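Local coordinates for high-affinity zinc uptake system protein znuA (Streptococcus suis, PDB 3MFQ) that binds zinc and probably other transition metal ions, consistent with a role as the substrate-binding component of a metal-uptake ABC transporter, at residues S5-N17 with D26-P40. Sequence-based numbering, arbitrary orientation.
Sequences SKPRVAVTTSFLN and DEVERDLLIPAGEDP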
loop_
_atom_site.group_PDB
_atom_site.type_symbol
_atom_site.label_atom_id
_atom_site.label_comp_id
_atom_site.label_asym_id
_atom_site.label_seq_id
_atom_site.Cartn_x
_atom_site.Cartn_y
_atom_site.Cartn_z
ATOM N N SER A 5 23.702 20.523 4.701
ATOM C CA SER A 5 23.014 21.793 4.511
ATOM C C SER A 5 21.558 21.566 4.113
ATOM O O SER A 5 20.648 22.142 4.708
ATOM C CB SER A 5 23.735 22.640 3.460
ATOM O OG SER A 5 23.215 23.956 3.417
ATOM N N LYS A 6 21.342 20.724 3.105
ATOM C CA LYS A 6 19.992 20.362 2.674
ATOM C C LYS A 6 19.163 19.819 3.833
ATOM O O LYS A 6 19.655 19.022 4.632
ATOM C CB LYS A 6 20.044 19.308 1.565
ATOM C CG LYS A 6 20.393 19.836 0.187
ATOM C CD LYS A 6 20.347 18.715 -0.843
ATOM C CE LYS A 6 20.578 19.237 -2.253
ATOM N NZ LYS A 6 20.614 18.135 -3.256
ATOM N N PRO A 7 17.893 20.244 3.924
ATOM C CA PRO A 7 16.986 19.744 4.961
ATOM C C PRO A 7 16.907 18.223 4.947
ATOM O O PRO A 7 16.929 17.607 3.881
ATOM C CB PRO A 7 15.637 20.347 4.563
ATOM C CG PRO A 7 15.981 21.559 3.799
ATOM C CD PRO A 7 17.242 21.239 3.058
ATOM N N ARG A 8 16.818 17.626 6.130
ATOM C CA ARG A 8 16.748 16.177 6.253
ATOM C C ARG A 8 15.342 15.746 6.652
ATOM O O ARG A 8 14.839 16.106 7.712
ATOM C CB ARG A 8 17.784 15.673 7.265
ATOM C CG ARG A 8 17.920 14.155 7.342
ATOM C CD ARG A 8 19.319 13.739 7.763
ATOM N NE ARG A 8 20.332 14.313 6.882
ATOM C CZ ARG A 8 20.639 13.832 5.681
ATOM N NH1 ARG A 8 20.008 12.765 5.210
ATOM N NH2 ARG A 8 21.574 14.420 4.947
ATOM N N VAL A 9 14.713 14.959 5.788
ATOM C CA VAL A 9 13.358 14.481 6.020
ATOM C C VAL A 9 13.318 12.962 6.087
ATOM O O VAL A 9 13.381 12.307 5.063
ATOM C CB VAL A 9 12.413 14.967 4.902
ATOM C CG1 VAL A 9 11.066 14.396 5.111
ATOM C CG2 VAL A 9 12.405 16.474 4.843
ATOM N N ALA A 10 13.153 12.426 7.291
ATOM C CA ALA A 10 13.102 10.992 7.510
ATOM C C ALA A 10 11.783 10.434 6.977
ATOM O O ALA A 10 10.729 11.059 7.085
ATOM C CB ALA A 10 13.275 10.694 8.964
ATOM N N VAL A 11 11.856 9.264 6.363
ATOM C CA VAL A 11 10.709 8.748 5.649
ATOM C C VAL A 11 10.595 7.246 5.876
ATOM O O VAL A 11 11.547 6.497 5.668
ATOM C CB VAL A 11 10.775 9.114 4.139
ATOM C CG1 VAL A 11 11.326 10.538 3.935
ATOM C CG2 VAL A 11 11.605 8.096 3.371
ATOM N N THR A 12 9.424 6.820 6.335
ATOM C CA THR A 12 9.237 5.447 6.788
ATOM C C THR A 12 9.286 4.430 5.654
ATOM O O THR A 12 10.096 3.507 5.678
ATOM C CB THR A 12 7.924 5.279 7.585
ATOM O OG1 THR A 12 6.844 5.890 6.868
ATOM C CG2 THR A 12 8.049 5.942 8.948
ATOM N N THR A 13 8.429 4.604 4.657
ATOM C CA THR A 13 8.310 3.613 3.595
ATOM C C THR A 13 8.719 4.155 2.236
ATOM O O THR A 13 8.796 5.366 2.032
ATOM C CB THR A 13 6.877 3.099 3.479
ATOM O OG1 THR A 13 6.097 4.043 2.737
ATOM C CG2 THR A 13 6.269 2.905 4.860
ATOM N N SER A 14 8.968 3.242 1.306
ATOM C CA SER A 14 9.324 3.606 -0.055
ATOM C C SER A 14 8.232 4.449 -0.699
ATOM O O SER A 14 8.494 5.211 -1.628
ATOM C CB SER A 14 9.569 2.350 -0.887
ATOM O OG SER A 14 8.456 1.478 -0.809
ATOM N N PHE A 15 7.004 4.301 -0.211
ATOM C CA PHE A 15 5.897 5.108 -0.707
ATOM C C PHE A 15 6.240 6.567 -0.546
ATOM O O PHE A 15 6.267 7.331 -1.508
ATOM C CB PHE A 15 4.625 4.832 0.085
ATOM C CG PHE A 15 4.053 3.481 -0.148
ATOM C CD1 PHE A 15 3.299 3.224 -1.275
ATOM C CD2 PHE A 15 4.264 2.464 0.763
ATOM C CE1 PHE A 15 2.770 1.976 -1.491
ATOM C CE2 PHE A 15 3.737 1.214 0.553
ATOM C CZ PHE A 15 2.989 0.968 -0.576
ATOM N N LEU A 16 6.490 6.950 0.696
ATOM C CA LEU A 16 6.790 8.329 1.006
ATOM C C LEU A 16 8.069 8.735 0.285
ATOM O O LEU A 16 8.126 9.809 -0.321
ATOM C CB LEU A 16 6.884 8.512 2.520
ATOM C CG LEU A 16 5.657 7.913 3.220
ATOM C CD1 LEU A 16 5.663 8.203 4.710
ATOM C CD2 LEU A 16 4.369 8.413 2.577
ATOM N N ASN A 17 9.075 7.858 0.314
ATOM C CA ASN A 17 10.323 8.100 -0.410
ATOM C C ASN A 17 10.099 8.615 -1.833
ATOM O O ASN A 17 10.791 9.523 -2.288
ATOM C CB ASN A 17 11.192 6.840 -0.456
ATOM C CG ASN A 17 12.591 7.122 -0.983
ATOM O OD1 ASN A 17 13.293 7.986 -0.457
ATOM N ND2 ASN A 17 13.000 6.399 -2.021
ATOM N N ASP A 26 15.173 17.135 -5.813
ATOM C CA ASP A 26 16.482 16.992 -5.188
ATOM C C ASP A 26 16.734 18.098 -4.173
ATOM O O ASP A 26 17.868 18.314 -3.752
ATOM C CB ASP A 26 17.583 17.007 -6.250
ATOM C CG ASP A 26 17.413 15.904 -7.281
ATOM O OD1 ASP A 26 16.958 14.801 -6.906
ATOM O OD2 ASP A 26 17.736 16.136 -8.467
ATOM N N GLU A 27 15.673 18.794 -3.774
ATOM C CA GLU A 27 15.813 19.944 -2.886
ATOM C C GLU A 27 16.009 19.553 -1.422
ATOM O O GLU A 27 16.587 20.314 -0.652
ATOM C CB GLU A 27 14.616 20.891 -3.034
ATOM C CG GLU A 27 14.503 21.554 -4.402
ATOM C CD GLU A 27 15.599 22.577 -4.662
ATOM O OE1 GLU A 27 16.339 22.917 -3.715
ATOM O OE2 GLU A 27 15.716 23.045 -5.815
ATOM N N VAL A 28 15.528 18.376 -1.038
ATOM C CA VAL A 28 15.698 17.900 0.334
ATOM C C VAL A 28 16.519 16.620 0.368
ATOM O O VAL A 28 16.809 16.036 -0.674
ATOM C CB VAL A 28 14.350 17.627 1.025
ATOM C CG1 VAL A 28 13.499 18.885 1.050
ATOM C CG2 VAL A 28 13.623 16.493 0.328
ATOM N N GLU A 29 16.882 16.184 1.569
ATOM C CA GLU A 29 17.674 14.968 1.734
ATOM C C GLU A 29 16.876 13.864 2.431
ATOM O O GLU A 29 16.567 13.967 3.617
ATOM C CB GLU A 29 18.938 15.266 2.534
ATOM C CG GLU A 29 20.051 14.275 2.293
ATOM C CD GLU A 29 21.134 14.853 1.415
ATOM O OE1 GLU A 29 21.611 15.965 1.726
ATOM O OE2 GLU A 29 21.510 14.202 0.417
ATOM N N ARG A 30 16.568 12.799 1.701
ATOM C CA ARG A 30 15.641 11.783 2.201
ATOM C C ARG A 30 16.282 10.624 2.987
ATOM O O ARG A 30 17.271 10.023 2.561
ATOM C CB ARG A 30 14.735 11.283 1.062
ATOM C CG ARG A 30 13.738 12.352 0.569
ATOM C CD ARG A 30 12.915 11.935 -0.643
ATOM N NE ARG A 30 13.680 12.032 -1.882
ATOM C CZ ARG A 30 14.506 11.086 -2.313
ATOM N NH1 ARG A 30 14.671 9.979 -1.603
ATOM N NH2 ARG A 30 15.171 11.244 -3.448
ATOM N N ASP A 31 15.700 10.330 4.146
ATOM C CA ASP A 31 16.178 9.257 5.009
ATOM C C ASP A 31 15.151 8.139 5.109
ATOM O O ASP A 31 14.330 8.115 6.027
ATOM C CB ASP A 31 16.495 9.796 6.403
ATOM C CG ASP A 31 17.963 9.692 6.742
ATOM O OD1 ASP A 31 18.406 8.590 7.131
ATOM O OD2 ASP A 31 18.675 10.710 6.618
ATOM N N LEU A 32 15.196 7.214 4.158
ATOM C CA LEU A 32 14.281 6.085 4.171
ATOM C C LEU A 32 14.638 5.125 5.293
ATOM O O LEU A 32 15.784 4.691 5.411
ATOM C CB LEU A 32 14.295 5.357 2.829
ATOM C CG LEU A 32 13.421 4.103 2.783
ATOM C CD1 LEU A 32 12.011 4.412 3.258
ATOM C CD2 LEU A 32 13.399 3.511 1.385
ATOM N N LEU A 33 13.649 4.798 6.117
ATOM C CA LEU A 33 13.868 3.916 7.255
ATOM C C LEU A 33 13.610 2.465 6.879
ATOM O O LEU A 33 14.479 1.608 7.033
ATOM C CB LEU A 33 12.967 4.320 8.420
ATOM C CG LEU A 33 12.947 5.815 8.732
ATOM C CD1 LEU A 33 12.298 6.051 10.082
ATOM C CD2 LEU A 33 14.350 6.387 8.709
ATOM N N ILE A 34 12.407 2.199 6.383
ATOM C CA ILE A 34 12.017 0.851 5.993
ATOM C C ILE A 34 12.344 0.597 4.524
ATOM O O ILE A 34 11.710 1.166 3.634
ATOM C CB ILE A 34 10.515 0.612 6.240
ATOM C CG1 ILE A 34 10.141 1.025 7.666
ATOM C CG2 ILE A 34 10.155 -0.840 5.976
ATOM C CD1 ILE A 34 8.683 0.835 7.999
ATOM N N PRO A 35 13.342 -0.258 4.268
ATOM C CA PRO A 35 13.798 -0.579 2.910
ATOM C C PRO A 35 12.696 -1.216 2.073
ATOM O O PRO A 35 11.957 -2.062 2.575
ATOM C CB PRO A 35 14.920 -1.594 3.149
ATOM C CG PRO A 35 15.365 -1.353 4.549
ATOM C CD PRO A 35 14.127 -0.967 5.291
ATOM N N ALA A 36 12.593 -0.810 0.812
ATOM C CA ALA A 36 11.617 -1.393 -0.097
ATOM C C ALA A 36 11.715 -2.910 -0.057
ATOM O O ALA A 36 12.809 -3.470 -0.091
ATOM C CB ALA A 36 11.846 -0.888 -1.510
ATOM N N GLY A 37 10.569 -3.571 0.024
ATOM C CA GLY A 37 10.537 -5.019 0.078
ATOM C C GLY A 37 10.306 -5.533 1.482
ATOM O O GLY A 37 10.003 -6.710 1.673
ATOM N N GLU A 38 10.454 -4.652 2.468
ATOM C CA GLU A 38 10.199 -5.016 3.857
ATOM C C GLU A 38 8.774 -4.652 4.274
ATOM O O GLU A 38 8.070 -3.936 3.559
ATOM C CB GLU A 38 11.221 -4.367 4.793
ATOM C CG GLU A 38 12.654 -4.815 4.545
ATOM C CD GLU A 38 13.601 -4.406 5.659
ATOM O OE1 GLU A 38 13.163 -4.355 6.829
ATOM O OE2 GLU A 38 14.788 -4.149 5.367
ATOM N N ASP A 39 8.356 -5.147 5.433
ATOM C CA ASP A 39 6.982 -4.981 5.885
ATOM C C ASP A 39 6.880 -4.060 7.096
ATOM O O ASP A 39 7.293 -4.424 8.194
ATOM C CB ASP A 39 6.379 -6.344 6.219
ATOM C CG ASP A 39 4.924 -6.258 6.618
ATOM O OD1 ASP A 39 4.412 -5.131 6.786
ATOM O OD2 ASP A 39 4.291 -7.324 6.764
ATOM N N PRO A 40 6.314 -2.861 6.897
ATOM C CA PRO A 40 6.144 -1.875 7.969
ATOM C C PRO A 40 5.311 -2.415 9.127
ATOM O O PRO A 40 5.503 -1.979 10.259
ATOM C CB PRO A 40 5.407 -0.728 7.272
ATOM C CG PRO A 40 5.771 -0.870 5.832
ATOM C CD PRO A 40 5.856 -2.347 5.596
HETATM O O HOH W 1 9.505 0.416 1.619
#
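Val11 and Leu32 mark the tight end of this parallel strand pair, a worked example of how a beta-alpha-beta unit brings its two strands side by side. The axes of strands 8-11 and 29-32 come within 4.4 Å and are inclined by 25°, joined by backbone bonds from Glu29 N to Pro7 O through to Leu33 N on Val11 O. Beyond the last bridge the pairing persists, with Ile34 N donating to Thr12 O at 2.7 Å in the plane of that carbonyl. Here Val11 CG2 lies against Leu32 CD1 (3.7 Å), the two side chains crossing at about a right angle, and Leu32 CD1 also lies against the carbonyl oxygens of Val11 and Thr12. Further on, a water accepts from Ser14 N and donates to Ile34 O, bridging the start of helix 14-24 to the turn after strand 29-32, while Ser14 OG is held by Leu256 N.

The other end is polar and faces solvent, with Lys6 and Asp26 exposed and Arg8, Glu29 and Asp31 partly so, against the buried Val11, Thr12 and Leu33. Arg8, bent at chi3 (-55°), swings its guanidinium over the Glu29 side chain and toward Asp31: NH1 donates to Asp31 OD2 at 2.8 Å, with the carboxylate plane turned 84° from the guanidinium. Arg8 NH2 and Glu29 OE1 form a longer salt bridge (3.6 Å), the two planes nearly parallel; Glu29 is poorly ordered. Lys6 stretches past CG to place NZ on Asp26 O (2.8 Å).

On the face shared by Val9 and Val11, Arg30 NH1 makes only a weak bond to Asn17 OD1, with Asn17 O over one guanidinium face. Strand 29-32 is the sheet's outermost strand on this side, whereas 8-11 is flanked on its other side by strand 58-61; helix 14-24 makes the crossover and helix 47-55 packs on Leu33, while Pro40 leads into the zinc ligand His41.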